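Local coordinates for protein elongation factor 1-beta (Pyrococcus horikoshii, PDB 2YY3) that probably promotes exchange of GDP for GTP on elongation factor EF-1-alpha, regenerating the GTP form that carries aminoacyl-tRNA to the ribosome, at residues Asn5-Ile10 and Lys54-Gly59; Val31-Tyr36 and Asp68-Lys73; Arg11-Asp16 and Phe48-Leu53; Asn20-Glu25 and Val41-Ile46; Glu26-Val31 and Glu75-Val80. All blocks are in the same frame, centred on the assembly; numbering follows the deposited sequence.

Residues 5-10 and 11-16 form one long N-terminal strand, which pairs with strand 51-59 through contact 1 and contact 3; the loop closed by contact 3 lies within that of contact 1. Next comes helix 21-31. Its first turns join strand 37-45 in contact 4, the innermost loop of these three, and its last turns meet residues 75-80 in contact 5. Contact 2 closes a smaller loop within contact 5, tying residues 31-36 to helix 67-76. Contacts 2 and 5 each cross contacts 1, 3 and 4 along the chain. Together they bind two helices to one face of a four-stranded antiparallel sheet in the order 2-3-1-4, a ferredoxin-like alpha/beta sandwich.

Contact 1. Residues Asn5-Ile10 and Lys54-Gly59; sequences NLVGVI and KFYVLG
I10 and V57 meet on the sheet face turned to the helices, where branched apolar residues suit a buried layer. From I10 CB, the CG2 branch runs to A71 of helix 67-76. CG1 stands beside the backbone N, anti to the carbonyl carbon (chi1 -58°), and carries CD1 over to V57 CG2 at 3.3 Å, with V70 also against it. Beneath, the backbones are laced together: I10 N bonds to F55 O at 2.8 Å, F55 N to I10 O at 2.9 Å, and G8 N to V57 O at 2.8 Å. On the other face, V9 CB sits over the centre of the Y56 ring, 4.3 Å above its plane, while V7 CG2 lies alongside Y56 CB at 4.0 Å. At the far end N5 N and L6 N both point to G59 O through weak bonds. G59 suits its almost fully extended backbone (phi -161°, psi -163°). Two residues facing one make a classic beta bulge, which ends the central antiparallel pair of a ferredoxin-like sheet.

Contact 2. Residues Val31-Tyr36 and Asp68-Lys73; sequences VIPEKY and DEVAEK
Y36 meets helix 67-76 through its hydroxyl and its ring. Its OH gives a hydrogen bond to E69 OE1 at 3.1 Å, arriving from above the carboxylate plane, with ring and carboxylate nearly perpendicular (85°). V70 CG1 lies over one ring face, 3.8 Å from the centroid, a CH-pi contact that fits a branched apolar residue. Beside it the rigid ring of P33 places CD 4.2 Å from V70 CB and CG 3.6 Å from K73 CD. The methylene chain of K73 thus covers the proline, while its CB rests on V31 CG1.

Further out, Y36 N bonds to P33 O at 3.1 Å, closing the type I turn that presents the tyrosine. S66 N also bonds to the hydroxyl, and Y65 packs edge-to-face on the ring. K35 NZ, held by G64 O, reaches a water at 2.9 Å that lies 3.2 Å from E69 OE1 and may bridge to it. The hydroxyl donor, and K35 NZ 5.4 Å from E69 OE1, would favour this carboxylate as an anion.

Contact 3. Residues Arg11-Asp16 and Phe48-Leu53; sequences RVMPTD and FGLVAL
The ladder between the two central strands of the sheet reaches its last regular rung at V12 and L53, an antiparallel hydrogen-bonded pair. V12 N bonds to L53 O at 2.7 Å and L53 N to V12 O at 2.9 Å, both in the carbonyl plane and nearly straight. Above this rung V12 CG2 touches L53 CB at 3.6 Å, on the face where L28 of helix 21-31 packs. P14, with no N-H to give, lays its CD 3.3 Å from V51 O.

On the other face, selenomethionine M13 is bent at chi2 and chi3 (-62° and -74°), folding its tip back toward the partner strand. SE passes A52 CB at 4.0 Å and CE meets L50 CD2 at 3.5 Å. The small methyl of A52 also lets R11 NH1 approach to 3.8 Å on its way to a salt bridge with E44. The strands part at P14, L50 reaching across to residues 13-16; strands 6-14 and 51-59, first and third in the chain, are the central antiparallel pair of the ferredoxin-like sheet.

Contact 4. Residues Asn20-Glu25 and Val41-Ile46; sequences NLDELE and VEREPI
L21 CB lies over one face of the R43 guanidinium, 3.3 Å above its plane and offset toward the rim, and L21 CD1 comes within 3.4 Å of NH1. A leucine here covers the flat cation while the edge of the group serves its polar partners. R43 runs straight from CG to NE off strand 37-45, the reach an arginine needs to span the gap to helix 21-31.

Two carboxylates of the helix receive it. R43 NE bonds to E25 OE2 at 2.9 Å, meeting the oxygen from well above the carboxylate plane (61°); the two flat groups stand almost perpendicular (89°), and the second link, NH2 to E25 OE1, is weak. NH2 also forms a salt bridge with D22 OD2, nearly along the C-O axis. A water 2.8 Å from NH1 bonds weakly to that same aspartate oxygen. One cation thus joins two acidic residues a helical turn apart, and its charge should ease their mutual repulsion.

N20 caps the helix start, its OD1 accepting from E23 N at 3.0 Å. V41 CG1 flanks E25 OE2 at 3.4 Å. L53 lies against both E25 and R43, and V51 against L21, so this surface salt-bridge network joins the first turns of helix 21-31 to the edge strand 37-45 across strand 51-59.

Contact 5. Residues Glu26-Val31 and Glu75-Val80; sequences EKLKKV and EEVENV
K27 NZ and E78 OE1 form a salt bridge of 2.6 Å, made through the lone pair of OE1 that points away from the other oxygen. Both chains are long enough to meet at the surface, E78 with its CG held between the backbone N and the carbonyl carbon (chi1 57°) and extended beyond.

Beneath the charges V77 is wedged against the helix. Its CG1 touches K27 CB at 3.9 Å, and its CG2 rests on L28 CD2 at 3.8 Å and on V31 CG2 at 3.6 Å, the two valines sliding past each other in opposite directions. L28 CD2 also reaches V80 CG2 at 4.1 Å. A branched valine suits this place, since each methyl has its own partner on the helix, and L28 continues inward to F74 and F55.

Residues V77 to V80 form a type II turn; N79 takes its third position with positive phi (90°), which asparagine accepts more readily than most residues, and its carbonyl bonds to T15. Such a turn, leading from helix 67-76 into the edge strand 80-90 beside the other helix, is the second helix-to-strand connection of the ferredoxin-like fold.

Contact 1. Residues Asn5-Ile10 and Lys54-Gly59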
# COMPACT_ATOMS: atom_id res chain seq x y z
N ASN A 5 -3.70 -8.80 -13.68
CA ASN A 5 -2.47 -9.19 -14.34
C ASN A 5 -1.27 -8.36 -13.90
O ASN A 5 -0.19 -8.41 -14.50
CB ASN A 5 -2.62 -9.14 -15.86
CG ASN A 5 -3.18 -7.82 -16.36
OD1 ASN A 5 -2.79 -6.74 -15.91
ND2 ASN A 5 -4.10 -7.90 -17.32
N LEU A 6 -1.46 -7.62 -12.81
CA LEU A 6 -0.39 -6.77 -12.29
C LEU A 6 -0.47 -6.72 -10.79
O LEU A 6 -1.54 -6.90 -10.21
CB LEU A 6 -0.56 -5.35 -12.83
CG LEU A 6 0.39 -4.74 -13.86
CD1 LEU A 6 0.64 -5.71 -14.99
CD2 LEU A 6 -0.22 -3.43 -14.37
N VAL A 7 0.69 -6.50 -10.17
CA VAL A 7 0.78 -6.34 -8.73
C VAL A 7 1.74 -5.18 -8.50
O VAL A 7 2.81 -5.14 -9.09
CB VAL A 7 1.35 -7.59 -7.99
CG1 VAL A 7 2.78 -7.87 -8.44
CG2 VAL A 7 1.36 -7.33 -6.47
N GLY A 8 1.35 -4.24 -7.65
CA GLY A 8 2.22 -3.12 -7.35
C GLY A 8 2.45 -3.13 -5.85
O GLY A 8 1.49 -3.15 -5.07
N VAL A 9 3.70 -3.13 -5.41
CA VAL A 9 3.95 -3.16 -3.98
C VAL A 9 4.28 -1.76 -3.48
O VAL A 9 5.26 -1.15 -3.89
CB VAL A 9 5.04 -4.24 -3.60
CG1 VAL A 9 5.74 -4.75 -4.84
CG2 VAL A 9 6.03 -3.70 -2.59
N ILE A 10 3.41 -1.25 -2.61
CA ILE A 10 3.59 0.09 -2.07
C ILE A 10 4.12 0.04 -0.65
O ILE A 10 3.59 -0.68 0.21
CB ILE A 10 2.25 0.89 -2.07
CG1 ILE A 10 1.68 0.98 -3.48
CG2 ILE A 10 2.48 2.28 -1.56
CD1 ILE A 10 0.68 -0.09 -3.81
N LYS A 54 4.20 -2.91 3.87
CA LYS A 54 4.24 -3.21 2.46
C LYS A 54 2.94 -3.81 1.97
O LYS A 54 2.52 -4.86 2.44
CB LYS A 54 5.40 -4.15 2.16
CG LYS A 54 6.73 -3.43 2.29
CD LYS A 54 7.91 -4.36 2.17
CE LYS A 54 7.95 -5.03 0.81
NZ LYS A 54 9.19 -5.85 0.72
N PHE A 55 2.31 -3.12 1.04
CA PHE A 55 1.04 -3.56 0.46
C PHE A 55 1.23 -4.08 -0.95
O PHE A 55 1.85 -3.41 -1.78
CB PHE A 55 0.04 -2.39 0.46
CG PHE A 55 -0.45 -2.02 1.83
CD1 PHE A 55 -1.61 -2.60 2.35
CD2 PHE A 55 0.28 -1.15 2.64
CE1 PHE A 55 -2.02 -2.31 3.65
CE2 PHE A 55 -0.12 -0.86 3.93
CZ PHE A 55 -1.28 -1.45 4.44
N TYR A 56 0.72 -5.28 -1.21
CA TYR A 56 0.81 -5.85 -2.55
C TYR A 56 -0.56 -5.64 -3.13
O TYR A 56 -1.46 -6.44 -2.90
CB TYR A 56 1.16 -7.34 -2.49
CG TYR A 56 2.54 -7.61 -1.94
CD1 TYR A 56 2.87 -7.25 -0.63
CD2 TYR A 56 3.53 -8.18 -2.74
CE1 TYR A 56 4.14 -7.45 -0.13
CE2 TYR A 56 4.82 -8.38 -2.25
CZ TYR A 56 5.12 -8.01 -0.95
OH TYR A 56 6.38 -8.21 -0.44
N VAL A 57 -0.71 -4.55 -3.87
CA VAL A 57 -1.99 -4.19 -4.46
C VAL A 57 -2.16 -4.79 -5.86
O VAL A 57 -1.25 -4.71 -6.69
CB VAL A 57 -2.12 -2.66 -4.53
CG1 VAL A 57 -3.49 -2.28 -5.04
CG2 VAL A 57 -1.86 -2.07 -3.14
N LEU A 58 -3.33 -5.37 -6.10
CA LEU A 58 -3.65 -6.01 -7.38
C LEU A 58 -4.40 -5.07 -8.32
O LEU A 58 -5.25 -4.29 -7.89
CB LEU A 58 -4.50 -7.26 -7.12
CG LEU A 58 -3.87 -8.36 -6.26
CD1 LEU A 58 -4.94 -9.25 -5.65
CD2 LEU A 58 -2.91 -9.18 -7.11
N GLY A 59 -4.08 -5.14 -9.60
CA GLY A 59 -4.73 -4.30 -10.59
C GLY A 59 -4.56 -4.85 -12.00
O GLY A 59 -4.22 -6.02 -12.18

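Contact 2. Residues Val31-Tyr36 and Asp68-Lys73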
# COMPACT_ATOMS: atom_id res chain seq x y z
N VAL A 31 -8.87 2.31 2.28
CA VAL A 31 -8.63 3.46 1.43
C VAL A 31 -8.30 2.91 0.04
O VAL A 31 -8.24 3.64 -0.94
CB VAL A 31 -7.47 4.31 1.99
CG1 VAL A 31 -6.73 5.03 0.88
CG2 VAL A 31 -8.02 5.31 3.00
N ILE A 32 -8.08 1.60 -0.05
CA ILE A 32 -7.78 0.97 -1.33
C ILE A 32 -9.03 1.00 -2.20
O ILE A 32 -10.04 0.38 -1.87
CB ILE A 32 -7.33 -0.51 -1.17
CG1 ILE A 32 -5.98 -0.58 -0.46
CG2 ILE A 32 -7.23 -1.17 -2.55
CD1 ILE A 32 -5.45 -1.98 -0.32
N PRO A 33 -8.96 1.73 -3.33
CA PRO A 33 -10.08 1.85 -4.26
C PRO A 33 -10.71 0.53 -4.65
O PRO A 33 -10.06 -0.51 -4.70
CB PRO A 33 -9.47 2.59 -5.44
CG PRO A 33 -8.51 3.51 -4.76
CD PRO A 33 -7.84 2.57 -3.78
N GLU A 34 -12.01 0.61 -4.93
CA GLU A 34 -12.88 -0.48 -5.30
C GLU A 34 -12.38 -1.50 -6.32
O GLU A 34 -12.53 -2.71 -6.13
CB GLU A 34 -14.20 0.12 -5.80
CG GLU A 34 -14.83 1.21 -4.87
CD GLU A 34 -14.32 2.66 -5.10
OE1 GLU A 34 -13.18 3.00 -4.72
OE2 GLU A 34 -15.08 3.47 -5.66
N LYS A 35 -11.79 -1.03 -7.41
CA LYS A 35 -11.33 -1.93 -8.46
C LYS A 35 -10.00 -2.62 -8.21
O LYS A 35 -9.61 -3.51 -8.97
CB LYS A 35 -11.28 -1.18 -9.79
CG LYS A 35 -10.51 0.12 -9.74
CD LYS A 35 -10.67 0.86 -11.07
CE LYS A 35 -10.24 2.31 -10.95
NZ LYS A 35 -10.39 3.01 -12.26
N TYR A 36 -9.29 -2.21 -7.17
CA TYR A 36 -8.02 -2.85 -6.86
C TYR A 36 -8.28 -4.01 -5.90
O TYR A 36 -9.35 -4.13 -5.32
CB TYR A 36 -7.06 -1.86 -6.21
CG TYR A 36 -6.71 -0.70 -7.11
CD1 TYR A 36 -5.71 -0.81 -8.07
CD2 TYR A 36 -7.38 0.51 -6.98
CE1 TYR A 36 -5.37 0.27 -8.87
CE2 TYR A 36 -7.06 1.59 -7.77
CZ TYR A 36 -6.05 1.47 -8.71
OH TYR A 36 -5.73 2.57 -9.45
N ASP A 68 0.26 4.61 -8.44
CA ASP A 68 0.70 5.83 -7.78
C ASP A 68 -0.55 6.47 -7.17
O ASP A 68 -0.48 7.16 -6.15
CB ASP A 68 1.36 6.79 -8.77
CG ASP A 68 2.70 6.29 -9.28
OD1 ASP A 68 3.55 5.87 -8.46
OD2 ASP A 68 2.91 6.33 -10.51
N GLU A 69 -1.70 6.21 -7.79
CA GLU A 69 -2.96 6.74 -7.31
C GLU A 69 -3.26 6.25 -5.89
O GLU A 69 -3.53 7.06 -5.00
CB GLU A 69 -4.10 6.34 -8.26
CG GLU A 69 -5.47 6.91 -7.88
CD GLU A 69 -6.59 6.46 -8.81
OE1 GLU A 69 -6.99 5.27 -8.76
OE2 GLU A 69 -7.07 7.31 -9.60
N VAL A 70 -3.21 4.94 -5.67
CA VAL A 70 -3.49 4.41 -4.34
C VAL A 70 -2.38 4.81 -3.36
O VAL A 70 -2.65 5.04 -2.19
CB VAL A 70 -3.70 2.87 -4.35
CG1 VAL A 70 -4.09 2.42 -5.74
CG2 VAL A 70 -2.49 2.14 -3.87
N ALA A 71 -1.15 4.92 -3.83
CA ALA A 71 -0.10 5.34 -2.92
C ALA A 71 -0.49 6.72 -2.38
O ALA A 71 -0.33 6.99 -1.18
CB ALA A 71 1.25 5.41 -3.64
N GLU A 72 -1.01 7.58 -3.25
CA GLU A 72 -1.43 8.93 -2.86
C GLU A 72 -2.60 8.88 -1.90
O GLU A 72 -2.64 9.62 -0.92
CB GLU A 72 -1.83 9.76 -4.10
CG GLU A 72 -0.66 10.19 -4.96
CD GLU A 72 -1.10 10.88 -6.23
OE1 GLU A 72 -1.80 11.91 -6.13
OE2 GLU A 72 -0.74 10.40 -7.33
N LYS A 73 -3.57 8.01 -2.17
CA LYS A 73 -4.70 7.89 -1.27
C LYS A 73 -4.16 7.42 0.09
O LYS A 73 -4.67 7.82 1.14
CB LYS A 73 -5.73 6.90 -1.83
CG LYS A 73 -6.41 7.43 -3.09
CD LYS A 73 -7.77 6.78 -3.34
CE LYS A 73 -8.50 7.49 -4.49
NZ LYS A 73 -9.83 6.88 -4.82
O HOH W 1 -8.62 5.23 -11.48

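Contact 3. Residues Arg11-Asp16 and Phe48-Leu53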
# COMPACT_ATOMS: atom_id res chain seq x y z
N ARG A 11 5.18 0.79 -0.40
CA ARG A 11 5.77 0.82 0.92
C ARG A 11 5.31 2.07 1.64
O ARG A 11 5.50 3.16 1.14
CB ARG A 11 7.29 0.84 0.82
CG ARG A 11 7.98 0.57 2.14
CD ARG A 11 9.49 0.40 1.96
NE ARG A 11 10.18 1.67 2.16
CZ ARG A 11 11.04 1.91 3.14
NH1 ARG A 11 11.32 0.95 4.03
NH2 ARG A 11 11.59 3.10 3.25
N VAL A 12 4.70 1.91 2.80
CA VAL A 12 4.27 3.09 3.54
C VAL A 12 5.09 3.19 4.82
O VAL A 12 5.24 2.21 5.55
CB VAL A 12 2.73 3.07 3.88
CG1 VAL A 12 1.96 2.29 2.81
CG2 VAL A 12 2.49 2.49 5.27
N MSE A 13 5.64 4.37 5.07
CA MSE A 13 6.44 4.64 6.26
C MSE A 13 5.62 5.48 7.23
O MSE A 13 5.17 6.57 6.87
CB MSE A 13 7.70 5.41 5.88
CG MSE A 13 8.97 4.56 5.78
SE MSE A 13 9.46 3.72 7.48
CE MSE A 13 10.13 5.29 8.40
N PRO A 14 5.38 4.99 8.47
CA PRO A 14 4.60 5.77 9.44
C PRO A 14 5.36 7.02 9.90
O PRO A 14 6.59 7.08 9.80
CB PRO A 14 4.38 4.78 10.58
CG PRO A 14 4.37 3.46 9.89
CD PRO A 14 5.55 3.61 8.95
N THR A 15 4.63 8.02 10.39
CA THR A 15 5.24 9.27 10.84
C THR A 15 6.25 9.09 11.97
O THR A 15 7.26 9.77 12.01
CB THR A 15 4.17 10.27 11.28
OG1 THR A 15 3.18 9.60 12.06
CG2 THR A 15 3.52 10.90 10.06
N ASP A 16 5.97 8.18 12.89
CA ASP A 16 6.88 7.93 14.00
C ASP A 16 6.66 6.55 14.65
O ASP A 16 5.62 5.92 14.47
CB ASP A 16 6.74 9.03 15.05
CG ASP A 16 5.39 9.00 15.73
OD1 ASP A 16 5.15 8.06 16.53
OD2 ASP A 16 4.58 9.91 15.46
N PHE A 48 15.43 1.62 14.20
CA PHE A 48 15.11 2.80 14.97
C PHE A 48 13.79 2.85 15.73
O PHE A 48 13.52 3.83 16.43
CB PHE A 48 15.27 4.00 14.05
CG PHE A 48 16.57 3.97 13.30
CD1 PHE A 48 16.64 3.38 12.04
CD2 PHE A 48 17.74 4.44 13.90
CE1 PHE A 48 17.86 3.26 11.37
CE2 PHE A 48 18.97 4.32 13.24
CZ PHE A 48 19.02 3.74 11.98
N GLY A 49 12.97 1.81 15.61
CA GLY A 49 11.71 1.80 16.32
C GLY A 49 10.51 1.85 15.40
O GLY A 49 9.39 1.57 15.82
N LEU A 50 10.73 2.22 14.14
CA LEU A 50 9.63 2.28 13.19
C LEU A 50 9.43 0.94 12.48
O LEU A 50 10.29 0.05 12.52
CB LEU A 50 9.87 3.36 12.14
CG LEU A 50 10.11 4.78 12.66
CD1 LEU A 50 11.62 5.09 12.64
CD2 LEU A 50 9.34 5.78 11.79
N VAL A 51 8.28 0.80 11.84
CA VAL A 51 8.00 -0.39 11.07
C VAL A 51 7.24 -0.00 9.81
O VAL A 51 6.12 0.51 9.85
CB VAL A 51 7.24 -1.47 11.91
CG1 VAL A 51 6.43 -0.82 12.99
CG2 VAL A 51 6.38 -2.31 11.01
N ALA A 52 7.91 -0.23 8.68
CA ALA A 52 7.37 0.05 7.36
C ALA A 52 6.31 -0.98 7.05
O ALA A 52 6.36 -2.11 7.54
CB ALA A 52 8.48 -0.01 6.34
N LEU A 53 5.34 -0.60 6.23
CA LEU A 53 4.27 -1.51 5.84
C LEU A 53 4.33 -1.67 4.34
O LEU A 53 4.51 -0.70 3.61
CB LEU A 53 2.91 -0.94 6.27
CG LEU A 53 2.71 -0.78 7.78
CD1 LEU A 53 1.37 -0.14 8.07
CD2 LEU A 53 2.80 -2.14 8.47

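Contact 4. Residues Asn20-Glu25 and Val41-Ile46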
# COMPACT_ATOMS: atom_id res chain seq x y z
N ASN A 20 0.21 3.39 16.05
CA ASN A 20 -0.46 2.10 16.21
C ASN A 20 -0.53 1.45 14.83
O ASN A 20 -1.21 1.96 13.94
CB ASN A 20 -1.88 2.30 16.74
CG ASN A 20 -2.61 0.97 16.96
OD1 ASN A 20 -2.62 0.10 16.10
ND2 ASN A 20 -3.23 0.83 18.13
N LEU A 21 0.17 0.33 14.66
CA LEU A 21 0.22 -0.35 13.38
C LEU A 21 -1.06 -1.01 12.92
O LEU A 21 -1.48 -0.82 11.78
CB LEU A 21 1.34 -1.39 13.38
CG LEU A 21 2.74 -0.85 13.63
CD1 LEU A 21 3.71 -2.01 13.67
CD2 LEU A 21 3.12 0.16 12.55
N ASP A 22 -1.67 -1.80 13.79
CA ASP A 22 -2.91 -2.46 13.42
C ASP A 22 -3.91 -1.46 12.84
O ASP A 22 -4.51 -1.69 11.78
CB ASP A 22 -3.51 -3.17 14.63
CG ASP A 22 -2.73 -4.41 15.01
OD1 ASP A 22 -3.01 -4.99 16.08
OD2 ASP A 22 -1.83 -4.80 14.24
N GLU A 23 -4.08 -0.34 13.53
CA GLU A 23 -5.02 0.68 13.08
C GLU A 23 -4.64 1.22 11.71
O GLU A 23 -5.50 1.42 10.86
CB GLU A 23 -5.08 1.81 14.11
CG GLU A 23 -5.61 1.35 15.46
CD GLU A 23 -5.87 2.51 16.40
OE1 GLU A 23 -6.41 2.26 17.50
OE2 GLU A 23 -5.53 3.66 16.04
N LEU A 24 -3.35 1.46 11.50
CA LEU A 24 -2.87 1.95 10.23
C LEU A 24 -3.26 1.03 9.08
O LEU A 24 -3.87 1.47 8.10
CB LEU A 24 -1.35 2.10 10.24
CG LEU A 24 -0.82 3.49 9.94
CD1 LEU A 24 0.60 3.38 9.46
CD2 LEU A 24 -1.67 4.15 8.86
N GLU A 25 -2.92 -0.25 9.20
CA GLU A 25 -3.26 -1.21 8.15
C GLU A 25 -4.75 -1.16 7.88
O GLU A 25 -5.18 -1.01 6.73
CB GLU A 25 -2.86 -2.64 8.54
CG GLU A 25 -1.41 -2.79 8.99
CD GLU A 25 -0.96 -4.24 9.10
OE1 GLU A 25 -1.79 -5.11 9.44
OE2 GLU A 25 0.23 -4.52 8.85
N VAL A 41 -0.10 -8.13 3.04
CA VAL A 41 0.33 -6.99 3.83
C VAL A 41 1.51 -7.50 4.65
O VAL A 41 1.41 -8.48 5.38
CB VAL A 41 -0.77 -6.47 4.77
CG1 VAL A 41 -0.20 -5.36 5.63
CG2 VAL A 41 -1.93 -5.96 3.97
N GLU A 42 2.62 -6.81 4.53
CA GLU A 42 3.83 -7.22 5.21
C GLU A 42 4.38 -6.09 6.07
O GLU A 42 4.23 -4.91 5.73
CB GLU A 42 4.85 -7.63 4.15
CG GLU A 42 6.07 -8.33 4.63
CD GLU A 42 6.96 -8.70 3.46
OE1 GLU A 42 7.31 -7.79 2.67
OE2 GLU A 42 7.31 -9.89 3.33
N ARG A 43 4.99 -6.46 7.19
CA ARG A 43 5.60 -5.47 8.09
C ARG A 43 7.10 -5.67 8.09
O ARG A 43 7.57 -6.78 8.31
CB ARG A 43 5.09 -5.64 9.52
CG ARG A 43 3.60 -5.49 9.66
CD ARG A 43 3.18 -5.40 11.12
NE ARG A 43 1.74 -5.24 11.22
CZ ARG A 43 1.08 -4.96 12.34
NH1 ARG A 43 1.73 -4.81 13.48
NH2 ARG A 43 -0.24 -4.82 12.31
N GLU A 44 7.85 -4.61 7.83
CA GLU A 44 9.30 -4.70 7.86
C GLU A 44 9.85 -3.68 8.87
O GLU A 44 10.27 -2.58 8.51
CB GLU A 44 9.91 -4.48 6.46
CG GLU A 44 9.81 -3.06 5.90
CD GLU A 44 11.05 -2.63 5.10
OE1 GLU A 44 12.18 -2.78 5.64
OE2 GLU A 44 10.91 -2.14 3.96
N PRO A 45 9.85 -4.04 10.17
CA PRO A 45 10.35 -3.17 11.25
C PRO A 45 11.81 -2.80 11.06
O PRO A 45 12.57 -3.58 10.49
CB PRO A 45 10.15 -4.01 12.49
CG PRO A 45 10.32 -5.39 11.98
CD PRO A 45 9.50 -5.36 10.72
N ILE A 46 12.19 -1.62 11.51
CA ILE A 46 13.58 -1.21 11.38
C ILE A 46 14.21 -0.89 12.73
O ILE A 46 13.52 -0.69 13.73
CB ILE A 46 13.74 -0.03 10.39
CG1 ILE A 46 13.21 1.26 11.01
CG2 ILE A 46 12.99 -0.33 9.10
CD1 ILE A 46 13.27 2.44 10.05
O HOH W 2 0.79 -4.12 16.05

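Contact 5. Residues Glu26-Val31 and Glu75-Val80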
# COMPACT_ATOMS: atom_id res chain seq x y z
N GLU A 26 -5.55 -1.29 8.93
CA GLU A 26 -7.00 -1.27 8.80
C GLU A 26 -7.52 -0.05 8.07
O GLU A 26 -8.47 -0.14 7.30
CB GLU A 26 -7.67 -1.38 10.17
CG GLU A 26 -7.73 -2.81 10.65
CD GLU A 26 -7.87 -3.78 9.49
OE1 GLU A 26 -8.75 -3.55 8.62
OE2 GLU A 26 -7.10 -4.77 9.43
N LYS A 27 -6.88 1.09 8.32
CA LYS A 27 -7.27 2.32 7.66
C LYS A 27 -6.84 2.28 6.20
O LYS A 27 -7.61 2.63 5.30
CB LYS A 27 -6.64 3.51 8.37
CG LYS A 27 -7.65 4.44 9.01
CD LYS A 27 -7.10 5.11 10.24
CE LYS A 27 -8.12 6.06 10.84
NZ LYS A 27 -7.63 6.62 12.13
N LEU A 28 -5.61 1.83 5.96
CA LEU A 28 -5.07 1.75 4.61
C LEU A 28 -5.82 0.74 3.75
O LEU A 28 -6.08 0.98 2.57
CB LEU A 28 -3.59 1.41 4.67
CG LEU A 28 -2.74 2.45 5.41
CD1 LEU A 28 -1.33 1.89 5.67
CD2 LEU A 28 -2.68 3.72 4.60
N LYS A 29 -6.19 -0.39 4.35
CA LYS A 29 -6.93 -1.39 3.60
C LYS A 29 -8.27 -0.89 3.06
O LYS A 29 -8.75 -1.38 2.04
CB LYS A 29 -7.18 -2.63 4.44
CG LYS A 29 -5.96 -3.46 4.79
CD LYS A 29 -6.43 -4.75 5.43
CE LYS A 29 -5.43 -5.27 6.43
NZ LYS A 29 -6.02 -6.35 7.24
N LYS A 30 -8.90 0.07 3.73
CA LYS A 30 -10.18 0.54 3.24
C LYS A 30 -10.07 1.76 2.36
O LYS A 30 -11.05 2.21 1.77
CB LYS A 30 -11.17 0.76 4.38
CG LYS A 30 -10.72 1.66 5.51
CD LYS A 30 -11.74 1.57 6.65
CE LYS A 30 -11.32 2.39 7.87
NZ LYS A 30 -12.33 2.30 8.97
N VAL A 31 -8.87 2.31 2.28
CA VAL A 31 -8.63 3.46 1.43
C VAL A 31 -8.30 2.91 0.04
O VAL A 31 -8.24 3.64 -0.94
CB VAL A 31 -7.47 4.31 1.99
CG1 VAL A 31 -6.73 5.03 0.88
CG2 VAL A 31 -8.02 5.31 3.00
N GLU A 75 -1.28 8.21 1.35
CA GLU A 75 -0.64 9.35 1.99
C GLU A 75 -1.61 10.34 2.64
O GLU A 75 -1.19 11.23 3.37
CB GLU A 75 0.25 10.10 0.99
CG GLU A 75 1.42 9.29 0.47
CD GLU A 75 2.54 10.16 -0.09
OE1 GLU A 75 2.25 11.12 -0.85
OE2 GLU A 75 3.71 9.87 0.22
N GLU A 76 -2.90 10.18 2.37
CA GLU A 76 -3.89 11.07 2.97
C GLU A 76 -4.23 10.55 4.36
O GLU A 76 -4.71 11.30 5.21
CB GLU A 76 -5.16 11.13 2.12
CG GLU A 76 -4.96 11.66 0.71
CD GLU A 76 -6.24 11.58 -0.11
OE1 GLU A 76 -6.85 10.48 -0.17
OE2 GLU A 76 -6.65 12.61 -0.70
N VAL A 77 -4.00 9.26 4.59
CA VAL A 77 -4.30 8.67 5.89
C VAL A 77 -3.38 9.28 6.94
O VAL A 77 -2.26 9.69 6.64
CB VAL A 77 -4.14 7.14 5.82
CG1 VAL A 77 -4.37 6.51 7.19
CG2 VAL A 77 -5.13 6.58 4.81
N GLU A 78 -3.87 9.35 8.18
CA GLU A 78 -3.11 9.94 9.28
C GLU A 78 -2.07 9.00 9.88
O GLU A 78 -2.34 7.82 10.11
CB GLU A 78 -4.07 10.41 10.38
CG GLU A 78 -4.98 9.31 10.91
CD GLU A 78 -5.85 9.77 12.07
OE1 GLU A 78 -6.67 8.96 12.54
OE2 GLU A 78 -5.72 10.94 12.50
N ASN A 79 -0.89 9.56 10.12
CA ASN A 79 0.27 8.86 10.69
C ASN A 79 1.14 8.26 9.61
O ASN A 79 2.13 7.57 9.91
CB ASN A 79 -0.17 7.77 11.68
CG ASN A 79 -0.90 8.34 12.87
OD1 ASN A 79 -0.51 9.38 13.41
ND2 ASN A 79 -1.95 7.65 13.30
N VAL A 80 0.77 8.52 8.36
CA VAL A 80 1.52 8.04 7.22
C VAL A 80 2.51 9.11 6.81
O VAL A 80 2.12 10.21 6.41
CB VAL A 80 0.58 7.72 6.03
CG1 VAL A 80 1.39 7.51 4.75
CG2 VAL A 80 -0.23 6.47 6.33